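Side-chain contacts in FAD-binding PCMH-type domain-containing protein (Gibberella zeae, PDB 6YJO), which probably acts as an FAD-dependent oxidoreductase, carrying its flavin covalently bound in a fold of the oxygen-dependent FAD-linked oxidoreductase family: residues A156-S161 with L187-G192; G169-G174 with A228-Q233. All blocks are in the same frame, centred on the assembly; numbering follows the deposited sequence.

Contact 1 of 2, residues A156-S161 with L187-G192; sequences AIPHGS and LDTFLG. With FAD (flavin-adenine dinucleotide), chain C.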
ATOM      1  N   ALA A 156       4.077  10.008  15.293  1.00 58.54           N
ATOM      2  CA  ALA A 156       3.492   9.006  14.422  1.00 53.12           C
ATOM      3  C   ALA A 156       3.472   9.540  13.001  1.00 50.51           C
ATOM      4  O   ALA A 156       3.565  10.749  12.768  1.00 50.13           O
ATOM      5  CB  ALA A 156       2.076   8.637  14.870  1.00 53.40           C
ATOM      6  N   ILE A 157       3.360   8.616  12.052  1.00 48.17           N
ATOM      7  CA  ILE A 157       3.094   8.967  10.662  1.00 46.74           C
ATOM      8  C   ILE A 157       1.878   8.169  10.202  1.00 44.29           C
ATOM      9  O   ILE A 157       1.567   7.110  10.765  1.00 45.63           O
ATOM     10  CB  ILE A 157       4.315   8.697   9.752  1.00 47.37           C
ATOM     11  CG1 ILE A 157       4.796   7.251   9.894  1.00 49.58           C
ATOM     12  CG2 ILE A 157       5.452   9.655  10.078  1.00 48.52           C
ATOM     13  CD1 ILE A 157       6.049   6.960   9.080  1.00 49.71           C
ATOM     14  N   PRO A 158       1.166   8.659   9.189  1.00 42.47           N
ATOM     15  CA  PRO A 158      -0.028   7.943   8.720  1.00 41.62           C
ATOM     16  C   PRO A 158       0.353   6.747   7.859  1.00 42.77           C
ATOM     17  O   PRO A 158       1.177   6.858   6.949  1.00 43.08           O
ATOM     18  CB  PRO A 158      -0.781   9.004   7.914  1.00 41.53           C
ATOM     19  CG  PRO A 158       0.297   9.918   7.410  1.00 41.32           C
ATOM     20  CD  PRO A 158       1.366   9.934   8.478  1.00 41.48           C
ATOM     21  N   HIS A 159      -0.244   5.596   8.157  1.00 44.47           N
ATOM     22  CA  HIS A 159       0.046   4.367   7.428  1.00 45.65           C
ATOM     23  C   HIS A 159      -1.121   3.405   7.608  1.00 45.21           C
ATOM     24  O   HIS A 159      -2.105   3.711   8.288  1.00 44.22           O
ATOM     25  CB  HIS A 159       1.361   3.750   7.907  1.00 46.24           C
ATOM     26  CG  HIS A 159       1.437   3.581   9.392  1.00 49.41           C
ATOM     27  ND1 HIS A 159       0.562   2.781  10.093  1.00 50.61           N
ATOM     28  CD2 HIS A 159       2.272   4.122  10.311  1.00 50.67           C
ATOM     29  CE1 HIS A 159       0.859   2.830  11.380  1.00 52.33           C
ATOM     30  NE2 HIS A 159       1.894   3.635  11.538  1.00 51.83           N
ATOM     31  N   GLY A 160      -0.993   2.224   7.000  1.00 45.32           N
ATOM     32  CA  GLY A 160      -2.057   1.245   6.975  1.00 44.94           C
ATOM     33  C   GLY A 160      -2.170   0.447   8.259  1.00 43.74           C
ATOM     34  O   GLY A 160      -1.426   0.629   9.222  1.00 42.21           O
ATOM     35  N   SER A 161      -3.128  -0.484   8.249  1.00 45.89           N
ATOM     36  CA  SER A 161      -3.484  -1.215   9.460  1.00 48.31           C
ATOM     37  C   SER A 161      -2.553  -2.392   9.730  1.00 48.66           C
ATOM     38  O   SER A 161      -2.396  -2.795  10.888  1.00 47.33           O
ATOM     39  CB  SER A 161      -4.925  -1.719   9.355  1.00 50.30           C
ATOM     40  OG  SER A 161      -5.783  -0.731   8.811  1.00 52.53           O
ATOM     41  N   LEU A 187       3.069   8.875   1.992  1.00 35.71           N
ATOM     42  CA  LEU A 187       3.965   9.645   1.140  1.00 36.95           C
ATOM     43  C   LEU A 187       3.682  11.140   1.195  1.00 39.00           C
ATOM     44  O   LEU A 187       4.516  11.923   0.725  1.00 39.09           O
ATOM     45  CB  LEU A 187       3.888   9.154  -0.312  1.00 37.37           C
ATOM     46  CG  LEU A 187       2.568   9.189  -1.086  1.00 39.85           C
ATOM     47  CD1 LEU A 187       2.131  10.601  -1.447  1.00 40.38           C
ATOM     48  CD2 LEU A 187       2.721   8.348  -2.347  1.00 40.05           C
ATOM     49  N   ASP A 188       2.537  11.555   1.748  1.00 38.13           N
ATOM     50  CA  ASP A 188       2.274  12.983   1.896  1.00 39.29           C
ATOM     51  C   ASP A 188       3.176  13.604   2.951  1.00 38.28           C
ATOM     52  O   ASP A 188       3.450  14.806   2.900  1.00 40.31           O
ATOM     53  CB  ASP A 188       0.803  13.218   2.241  1.00 42.13           C
ATOM     54  CG  ASP A 188      -0.130  12.899   1.083  1.00 47.33           C
ATOM     55  OD1 ASP A 188       0.341  12.852  -0.075  1.00 49.92           O
ATOM     56  OD2 ASP A 188      -1.337  12.699   1.328  1.00 49.22           O
ATOM     57  N   THR A 189       3.655  12.804   3.901  1.00 39.39           N
ATOM     58  CA  THR A 189       4.594  13.256   4.919  1.00 41.00           C
ATOM     59  C   THR A 189       6.037  12.933   4.552  1.00 38.94           C
ATOM     60  O   THR A 189       6.926  13.067   5.397  1.00 37.12           O
ATOM     61  CB  THR A 189       4.245  12.628   6.273  1.00 43.84           C
ATOM     62  OG1 THR A 189       4.498  11.220   6.233  1.00 43.84           O
ATOM     63  CG2 THR A 189       2.776  12.857   6.604  1.00 45.32           C
ATOM     64  N   PHE A 190       6.281  12.532   3.303  1.00 38.34           N
ATOM     65  CA  PHE A 190       7.597  12.089   2.860  1.00 36.12           C
ATOM     66  C   PHE A 190       8.496  13.289   2.582  1.00 36.35           C
ATOM     67  O   PHE A 190       8.122  14.194   1.828  1.00 34.29           O
ATOM     68  CB  PHE A 190       7.450  11.222   1.606  1.00 35.20           C
ATOM     69  CG  PHE A 190       8.747  10.682   1.075  1.00 35.75           C
ATOM     70  CD1 PHE A 190       9.375   9.615   1.697  1.00 34.68           C
ATOM     71  CD2 PHE A 190       9.329  11.228  -0.059  1.00 38.08           C
ATOM     72  CE1 PHE A 190      10.566   9.116   1.208  1.00 36.69           C
ATOM     73  CE2 PHE A 190      10.521  10.730  -0.555  1.00 37.71           C
ATOM     74  CZ  PHE A 190      11.139   9.673   0.079  1.00 37.40           C
ATOM     75  N   LEU A 191       9.680  13.297   3.196  1.00 38.72           N
ATOM     76  CA  LEU A 191      10.657  14.369   3.026  1.00 41.23           C
ATOM     77  C   LEU A 191      11.717  14.038   1.986  1.00 42.75           C
ATOM     78  O   LEU A 191      12.054  14.887   1.156  1.00 43.13           O
ATOM     79  CB  LEU A 191      11.353  14.679   4.361  1.00 41.91           C
ATOM     80  CG  LEU A 191      10.517  15.232   5.521  1.00 44.29           C
ATOM     81  CD1 LEU A 191      11.378  15.366   6.775  1.00 44.86           C
ATOM     82  CD2 LEU A 191       9.909  16.580   5.169  1.00 45.37           C
ATOM     83  N   GLY A 192      12.244  12.822   2.017  1.00 43.76           N
ATOM     84  CA  GLY A 192      13.292  12.413   1.104  1.00 44.53           C
ATOM     85  C   GLY A 192      13.820  11.057   1.519  1.00 44.70           C
ATOM     86  O   GLY A 192      13.397  10.481   2.526  1.00 46.20           O
TER
HETATM   87  PA  FAD C 601       7.603  -5.681  -0.670  1.00 43.29           P
HETATM   88  O1A FAD C 601       7.192  -6.878  -1.442  1.00 39.29           O
HETATM   89  O2A FAD C 601       8.913  -5.857   0.115  1.00 39.92           O
HETATM   90  O5B FAD C 601       7.694  -4.415  -1.605  1.00 37.36           O
HETATM   91  C5B FAD C 601       6.627  -4.078  -2.516  1.00 39.79           C
HETATM   92  C4B FAD C 601       7.174  -3.216  -3.621  1.00 40.18           C
HETATM   93  O4B FAD C 601       8.082  -2.236  -3.060  1.00 40.72           O
HETATM   94  C3B FAD C 601       7.972  -3.969  -4.681  1.00 39.73           C
HETATM   95  O3B FAD C 601       7.811  -3.366  -5.960  1.00 38.80           O
HETATM   96  C2B FAD C 601       9.403  -3.834  -4.164  1.00 40.13           C
HETATM   97  O2B FAD C 601      10.362  -3.961  -5.203  1.00 41.63           O
HETATM   98  C1B FAD C 601       9.372  -2.409  -3.618  1.00 39.56           C
HETATM   99  N9A FAD C 601      10.378  -2.139  -2.595  1.00 39.82           N
HETATM  100  C8A FAD C 601      10.490  -2.713  -1.353  1.00 39.23           C
HETATM  101  N7A FAD C 601      11.507  -2.279  -0.650  1.00 38.51           N
HETATM  102  C5A FAD C 601      12.113  -1.350  -1.491  1.00 39.87           C
HETATM  103  C6A FAD C 601      13.245  -0.533  -1.335  1.00 37.62           C
HETATM  104  N6A FAD C 601      14.009  -0.510  -0.240  1.00 39.13           N
HETATM  105  N1A FAD C 601      13.574   0.275  -2.367  1.00 37.40           N
HETATM  106  C2A FAD C 601      12.816   0.261  -3.465  1.00 38.04           C
HETATM  107  N3A FAD C 601      11.727  -0.466  -3.723  1.00 39.01           N
HETATM  108  C4A FAD C 601      11.425  -1.262  -2.687  1.00 38.83           C
HETATM  109  N1  FAD C 601      -1.879  -0.978   1.875  1.00 47.15           N
HETATM  110  C2  FAD C 601      -2.589   0.129   2.242  1.00 49.70           C
HETATM  111  O2  FAD C 601      -2.563   1.167   1.571  1.00 50.98           O
HETATM  112  N3  FAD C 601      -3.362   0.099   3.393  1.00 50.07           N
HETATM  113  C4  FAD C 601      -3.500  -0.975   4.250  1.00 49.02           C
HETATM  114  O4  FAD C 601      -4.216  -0.888   5.246  1.00 49.56           O
HETATM  115  C4X FAD C 601      -2.742  -2.145   3.850  1.00 47.28           C
HETATM  116  N5  FAD C 601      -2.813  -3.207   4.601  1.00 45.69           N
HETATM  117  C5X FAD C 601      -2.082  -4.321   4.220  1.00 42.30           C
HETATM  118  C6  FAD C 601      -2.163  -5.478   4.986  1.00 37.51           C
HETATM  119  C7  FAD C 601      -1.430  -6.613   4.665  1.00 37.26           C
HETATM  120  C7M FAD C 601      -1.532  -7.833   5.542  1.00 34.56           C
HETATM  121  C8  FAD C 601      -0.644  -6.618   3.500  1.00 35.79           C
HETATM  122  C8M FAD C 601       0.158  -7.829   3.107  1.00 33.94           C
HETATM  123  C9  FAD C 601      -0.577  -5.472   2.713  1.00 39.72           C
HETATM  124  C9A FAD C 601      -1.291  -4.332   3.061  1.00 41.22           C
HETATM  125  N10 FAD C 601      -1.237  -3.156   2.288  1.00 43.02           N
HETATM  126  C10 FAD C 601      -1.957  -2.047   2.646  1.00 45.77           C
HETATM  127  C1' FAD C 601      -0.453  -3.112   1.046  1.00 39.22           C
HETATM  128  C2' FAD C 601       0.948  -2.547   1.218  1.00 36.31           C
HETATM  129  O2' FAD C 601       0.890  -1.125   1.313  1.00 35.55           O
HETATM  130  C3' FAD C 601       1.780  -2.931  -0.006  1.00 34.19           C
HETATM  131  O3' FAD C 601       1.723  -4.346  -0.151  1.00 31.65           O
HETATM  132  C4' FAD C 601       3.246  -2.510   0.066  1.00 33.37           C
HETATM  133  O4' FAD C 601       3.673  -2.002  -1.198  1.00 32.20           O
HETATM  134  C5' FAD C 601       4.123  -3.672   0.472  1.00 33.29           C
HETATM  135  O5' FAD C 601       5.412  -3.173   0.877  1.00 32.73           O
HETATM  136  P   FAD C 601       6.488  -4.138   1.481  1.00 38.79           P
HETATM  137  O1P FAD C 601       7.854  -3.445   1.487  1.00 32.24           O
HETATM  138  O2P FAD C 601       6.004  -4.666   2.780  1.00 31.17           O
HETATM  139  O3P FAD C 601       6.475  -5.302   0.378  1.00 35.27           O
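Thr189 meets the pyrrolidine ring of Pro158 with its methyl group, and this one apolar touch carries most of the contact between 156-161 and 187-192. From CB, which points at the other segment, the threonine forks. Its CG2 branch, anti to the carbonyl carbon, runs out to the CD and CG atoms of the proline: the methyl sits against the ring there, with Thr189 CG2 3.7 Å from Pro158 CD and 3.9 Å from Pro158 CG. The other branch, OG1, stands between the backbone N and the carbonyl carbon (chi1 68°), which turns it back to the chain it came from, where it is hydrogen-bonded to Thr186 O. Across the contact that hydroxyl has only carbon neighbours, Pro158 CD at 4.1 Å from Thr189 OG1 and, more loosely, Ile157 CG2 at 4.3 Å, and makes no polar bond. Phe232 of strand 226-236 touches both Ile157 and Thr189, and Thr186 OG1 is hydrogen-bonded to Pro158 O.

Beyond the proline the loop runs to the flavin. His159 ND1 donates to Gly160 O at 3.1 Å, in the carbonyl plane and on a lone pair, tying the imidazole to the carbonyl of the next residue. Ser161 N then gives a nearly straight bond (165°) to FAD O4, 3.2 Å away. Gly160 CA packs 3.5 Å from the same FAD O4.

With no hydrogen bond between the segments, the contact is hydrophobic: methyl and ring carbons meet in the interior, while the threonine hydroxyl is satisfied locally and the flavin carbonyl is held by a backbone N-H.

Contact 2 of 2, residues G169-G174 with A228-Q233; sequences GHALHG and AELGFQ. With FAD (flavin-adenine dinucleotide), chain C.
The ring of Phe232 meets Ala171 with its edge: the alanine CB lies in the ring plane, 4.0 Å from Phe232 CE1, so the aromatic face is not used in this pairing. The imidazole of His170 also works through its edge, with FAD O2' near its plane and N1 of the flavin in it. His173 carries the CB of its neighbour Leu172 over one face, offset toward the rim, and has FAD O4B at its edge, in plane.

Ala171 is the centre of the contact. Its CB points at segment 228-233 of strand 226-236 and is met by two side chains, Phe232 and Leu230, whose CD2 approaches the same Ala171 CB to 4.0 Å. CB of both strand residues points toward 169-174, and CG lies anti to the carbonyl carbon (chi1 -48° in Phe232, -59° in Leu230), a setting from which Phe232 CE1 and Leu230 CD2 reach the alanine methyl. The intervening Gly231 takes no part, as expected for alternating strand residues.

The other side of the helical segment serves the cofactor. His170 ND1 and FAD O2' are 2.7 Å apart in a hydrogen bond whose donor is not settled, and His170 NE2 is bonded to Gly160 N, so both ring nitrogens are engaged and the ring's rotation is fixed. Gly169 N reaches FAD O1P at 3.3 Å, bent to 138°. His173 ND1 closes back on Gly169 O at 2.8 Å, while its NE2 bonds to Ser222 OG. Leu172 CD1 packs 3.7 Å from FAD C2A, on the adenine.

A short helix lying between a beta-sheet and an extended FAD, with a glycine amide at the pyrophosphate and a histidine at the ribityl chain, is consistent with the FAD-binding domain of PCMH-type flavoproteins.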
ATOM      1  N   GLY A 169       7.955  -0.333   0.550  1.00 37.63           N
ATOM      2  CA  GLY A 169       6.898  -0.578  -0.416  1.00 37.58           C
ATOM      3  C   GLY A 169       5.628   0.188  -0.109  1.00 39.83           C
ATOM      4  O   GLY A 169       4.923   0.623  -1.023  1.00 42.59           O
ATOM      5  N   HIS A 170       5.322   0.368   1.175  1.00 39.11           N
ATOM      6  CA  HIS A 170       4.104   1.063   1.575  1.00 37.58           C
ATOM      7  C   HIS A 170       4.140   2.530   1.154  1.00 35.02           C
ATOM      8  O   HIS A 170       3.197   3.035   0.533  1.00 33.86           O
ATOM      9  CB  HIS A 170       3.938   0.929   3.087  1.00 38.94           C
ATOM     10  CG  HIS A 170       2.584   1.316   3.594  1.00 41.57           C
ATOM     11  ND1 HIS A 170       1.433   0.646   3.242  1.00 41.30           N
ATOM     12  CD2 HIS A 170       2.203   2.296   4.445  1.00 40.93           C
ATOM     13  CE1 HIS A 170       0.399   1.198   3.852  1.00 41.91           C
ATOM     14  NE2 HIS A 170       0.839   2.204   4.586  1.00 41.63           N
ATOM     15  N   ALA A 171       5.232   3.229   1.474  1.00 34.14           N
ATOM     16  CA  ALA A 171       5.297   4.669   1.239  1.00 34.56           C
ATOM     17  C   ALA A 171       5.594   5.004  -0.218  1.00 36.16           C
ATOM     18  O   ALA A 171       5.057   5.981  -0.753  1.00 37.50           O
ATOM     19  CB  ALA A 171       6.350   5.300   2.147  1.00 32.17           C
ATOM     20  N   LEU A 172       6.449   4.219  -0.878  1.00 36.93           N
ATOM     21  CA  LEU A 172       6.825   4.537  -2.250  1.00 36.07           C
ATOM     22  C   LEU A 172       5.663   4.420  -3.225  1.00 34.82           C
ATOM     23  O   LEU A 172       5.809   4.828  -4.380  1.00 36.69           O
ATOM     24  CB  LEU A 172       7.974   3.633  -2.704  1.00 36.55           C
ATOM     25  CG  LEU A 172       9.330   3.970  -2.083  1.00 37.24           C
ATOM     26  CD1 LEU A 172      10.372   2.923  -2.466  1.00 36.87           C
ATOM     27  CD2 LEU A 172       9.784   5.369  -2.502  1.00 38.68           C
ATOM     28  N   HIS A 173       4.521   3.886  -2.795  1.00 33.35           N
ATOM     29  CA  HIS A 173       3.352   3.779  -3.651  1.00 35.54           C
ATOM     30  C   HIS A 173       2.096   4.394  -3.048  1.00 35.87           C
ATOM     31  O   HIS A 173       1.043   4.361  -3.694  1.00 36.49           O
ATOM     32  CB  HIS A 173       3.091   2.306  -3.993  1.00 36.83           C
ATOM     33  CG  HIS A 173       4.287   1.607  -4.559  1.00 39.70           C
ATOM     34  ND1 HIS A 173       5.045   0.719  -3.827  1.00 38.67           N
ATOM     35  CD2 HIS A 173       4.869   1.684  -5.780  1.00 39.47           C
ATOM     36  CE1 HIS A 173       6.032   0.265  -4.578  1.00 40.66           C
ATOM     37  NE2 HIS A 173       5.949   0.835  -5.768  1.00 39.68           N
ATOM     38  N   GLY A 174       2.178   4.963  -1.848  1.00 35.22           N
ATOM     39  CA  GLY A 174       1.033   5.591  -1.222  1.00 35.05           C
ATOM     40  C   GLY A 174       1.071   5.467   0.285  1.00 34.77           C
ATOM     41  O   GLY A 174       1.775   6.220   0.966  1.00 34.06           O
ATOM     42  N   ALA A 228      17.257   3.118   0.905  1.00 48.71           N
ATOM     43  CA  ALA A 228      17.841   2.588   2.127  1.00 51.43           C
ATOM     44  C   ALA A 228      17.340   3.275   3.389  1.00 53.24           C
ATOM     45  O   ALA A 228      17.332   2.651   4.453  1.00 55.16           O
ATOM     46  CB  ALA A 228      19.372   2.709   2.082  1.00 52.71           C
ATOM     47  N   GLU A 229      16.928   4.538   3.300  1.00 52.79           N
ATOM     48  CA  GLU A 229      16.427   5.283   4.446  1.00 53.62           C
ATOM     49  C   GLU A 229      15.411   6.298   3.944  1.00 50.96           C
ATOM     50  O   GLU A 229      15.702   7.040   3.003  1.00 50.57           O
ATOM     51  CB  GLU A 229      17.578   5.980   5.179  1.00 56.05           C
ATOM     52  CG  GLU A 229      17.222   6.539   6.542  1.00 59.13           C
ATOM     53  CD  GLU A 229      18.438   7.037   7.312  1.00 63.33           C
ATOM     54  OE1 GLU A 229      19.272   6.203   7.727  1.00 65.44           O
ATOM     55  OE2 GLU A 229      18.562   8.267   7.495  1.00 64.71           O
ATOM     56  N   LEU A 230      14.225   6.315   4.547  1.00 48.11           N
ATOM     57  CA  LEU A 230      13.178   7.270   4.207  1.00 45.85           C
ATOM     58  C   LEU A 230      13.038   8.296   5.324  1.00 43.84           C
ATOM     59  O   LEU A 230      13.228   7.975   6.502  1.00 45.88           O
ATOM     60  CB  LEU A 230      11.830   6.569   3.977  1.00 44.67           C
ATOM     61  CG  LEU A 230      11.763   5.509   2.868  1.00 43.26           C
ATOM     62  CD1 LEU A 230      12.130   4.122   3.402  1.00 43.82           C
ATOM     63  CD2 LEU A 230      10.383   5.474   2.217  1.00 41.88           C
ATOM     64  N   GLY A 231      12.713   9.527   4.948  1.00 40.76           N
ATOM     65  CA  GLY A 231      12.482  10.607   5.895  1.00 39.99           C
ATOM     66  C   GLY A 231      11.023  11.026   5.839  1.00 40.31           C
ATOM     67  O   GLY A 231      10.424  11.065   4.760  1.00 39.36           O
ATOM     68  N   PHE A 232      10.450  11.299   7.012  1.00 40.16           N
ATOM     69  CA  PHE A 232       9.074  11.763   7.130  1.00 40.78           C
ATOM     70  C   PHE A 232       8.967  12.826   8.216  1.00 44.13           C
ATOM     71  O   PHE A 232       9.760  12.855   9.160  1.00 44.73           O
ATOM     72  CB  PHE A 232       8.102  10.624   7.485  1.00 39.58           C
ATOM     73  CG  PHE A 232       8.262   9.386   6.649  1.00 38.14           C
ATOM     74  CD1 PHE A 232       7.494   9.195   5.514  1.00 36.43           C
ATOM     75  CD2 PHE A 232       9.156   8.395   7.020  1.00 38.78           C
ATOM     76  CE1 PHE A 232       7.628   8.048   4.756  1.00 35.28           C
ATOM     77  CE2 PHE A 232       9.294   7.248   6.265  1.00 37.28           C
ATOM     78  CZ  PHE A 232       8.529   7.075   5.134  1.00 35.35           C
ATOM     79  N   GLN A 233       7.951  13.682   8.084  1.00 44.56           N
ATOM     80  CA  GLN A 233       7.593  14.664   9.103  1.00 46.25           C
ATOM     81  C   GLN A 233       6.446  14.078   9.920  1.00 44.97           C
ATOM     82  O   GLN A 233       5.334  13.907   9.410  1.00 43.38           O
ATOM     83  CB  GLN A 233       7.198  15.992   8.462  1.00 46.32           C
ATOM     84  CG  GLN A 233       7.092  17.160   9.440  1.00 48.00           C
ATOM     85  CD  GLN A 233       8.433  17.533  10.051  1.00 49.03           C
ATOM     86  OE1 GLN A 233       9.466  17.501   9.376  1.00 47.90           O
ATOM     87  NE2 GLN A 233       8.427  17.878  11.336  1.00 51.73           N
TER
HETATM   88  PA  FAD C 601       7.603  -5.681  -0.670  1.00 43.29           P
HETATM   89  O1A FAD C 601       7.192  -6.878  -1.442  1.00 39.29           O
HETATM   90  O2A FAD C 601       8.913  -5.857   0.115  1.00 39.92           O
HETATM   91  O5B FAD C 601       7.694  -4.415  -1.605  1.00 37.36           O
HETATM   92  C5B FAD C 601       6.627  -4.078  -2.516  1.00 39.79           C
HETATM   93  C4B FAD C 601       7.174  -3.216  -3.621  1.00 40.18           C
HETATM   94  O4B FAD C 601       8.082  -2.236  -3.060  1.00 40.72           O
HETATM   95  C3B FAD C 601       7.972  -3.969  -4.681  1.00 39.73           C
HETATM   96  O3B FAD C 601       7.811  -3.366  -5.960  1.00 38.80           O
HETATM   97  C2B FAD C 601       9.403  -3.834  -4.164  1.00 40.13           C
HETATM   98  O2B FAD C 601      10.362  -3.961  -5.203  1.00 41.63           O
HETATM   99  C1B FAD C 601       9.372  -2.409  -3.618  1.00 39.56           C
HETATM  100  N9A FAD C 601      10.378  -2.139  -2.595  1.00 39.82           N
HETATM  101  C8A FAD C 601      10.490  -2.713  -1.353  1.00 39.23           C
HETATM  102  N7A FAD C 601      11.507  -2.279  -0.650  1.00 38.51           N
HETATM  103  C5A FAD C 601      12.113  -1.350  -1.491  1.00 39.87           C
HETATM  104  C6A FAD C 601      13.245  -0.533  -1.335  1.00 37.62           C
HETATM  105  N6A FAD C 601      14.009  -0.510  -0.240  1.00 39.13           N
HETATM  106  N1A FAD C 601      13.574   0.275  -2.367  1.00 37.40           N
HETATM  107  C2A FAD C 601      12.816   0.261  -3.465  1.00 38.04           C
HETATM  108  N3A FAD C 601      11.727  -0.466  -3.723  1.00 39.01           N
HETATM  109  C4A FAD C 601      11.425  -1.262  -2.687  1.00 38.83           C
HETATM  110  N1  FAD C 601      -1.879  -0.978   1.875  1.00 47.15           N
HETATM  111  C2  FAD C 601      -2.589   0.129   2.242  1.00 49.70           C
HETATM  112  O2  FAD C 601      -2.563   1.167   1.571  1.00 50.98           O
HETATM  113  N3  FAD C 601      -3.362   0.099   3.393  1.00 50.07           N
HETATM  114  C4  FAD C 601      -3.500  -0.975   4.250  1.00 49.02           C
HETATM  115  O4  FAD C 601      -4.216  -0.888   5.246  1.00 49.56           O
HETATM  116  C4X FAD C 601      -2.742  -2.145   3.850  1.00 47.28           C
HETATM  117  N5  FAD C 601      -2.813  -3.207   4.601  1.00 45.69           N
HETATM  118  C5X FAD C 601      -2.082  -4.321   4.220  1.00 42.30           C
HETATM  119  C6  FAD C 601      -2.163  -5.478   4.986  1.00 37.51           C
HETATM  120  C7  FAD C 601      -1.430  -6.613   4.665  1.00 37.26           C
HETATM  121  C7M FAD C 601      -1.532  -7.833   5.542  1.00 34.56           C
HETATM  122  C8  FAD C 601      -0.644  -6.618   3.500  1.00 35.79           C
HETATM  123  C8M FAD C 601       0.158  -7.829   3.107  1.00 33.94           C
HETATM  124  C9  FAD C 601      -0.577  -5.472   2.713  1.00 39.72           C
HETATM  125  C9A FAD C 601      -1.291  -4.332   3.061  1.00 41.22           C
HETATM  126  N10 FAD C 601      -1.237  -3.156   2.288  1.00 43.02           N
HETATM  127  C10 FAD C 601      -1.957  -2.047   2.646  1.00 45.77           C
HETATM  128  C1' FAD C 601      -0.453  -3.112   1.046  1.00 39.22           C
HETATM  129  C2' FAD C 601       0.948  -2.547   1.218  1.00 36.31           C
HETATM  130  O2' FAD C 601       0.890  -1.125   1.313  1.00 35.55           O
HETATM  131  C3' FAD C 601       1.780  -2.931  -0.006  1.00 34.19           C
HETATM  132  O3' FAD C 601       1.723  -4.346  -0.151  1.00 31.65           O
HETATM  133  C4' FAD C 601       3.246  -2.510   0.066  1.00 33.37           C
HETATM  134  O4' FAD C 601       3.673  -2.002  -1.198  1.00 32.20           O
HETATM  135  C5' FAD C 601       4.123  -3.672   0.472  1.00 33.29           C
HETATM  136  O5' FAD C 601       5.412  -3.173   0.877  1.00 32.73           O
HETATM  137  P   FAD C 601       6.488  -4.138   1.481  1.00 38.79           P
HETATM  138  O1P FAD C 601       7.854  -3.445   1.487  1.00 32.24           O
HETATM  139  O2P FAD C 601       6.004  -4.666   2.780  1.00 31.17           O
HETATM  140  O3P FAD C 601       6.475  -5.302   0.378  1.00 35.27           O

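In the fold
Contacts 1 and 2 lie with their centres about 7 Å apart, and their segments alternate along the chain. Strands 190-196 and 226-236 are neighbours in one antiparallel sheet and tie them by backbone pairing: Gly192 O to Gly231 N is 2.7 Å and Leu191 N to Gly231 O is 2.8 Å, both probable hydrogen bonds. Leu187 CB also packs 3.4 Å from Ala171 O. On the cofactor, contact 1 reaches O4 of the isoalloxazine, while contact 2 runs from the pyrimidine edge of that ring system along the ribityl chain to the pyrophosphate and adenine. Cys162, next after 156-161, and His102 attach the FAD covalently; both contacts touch the cofactor directly.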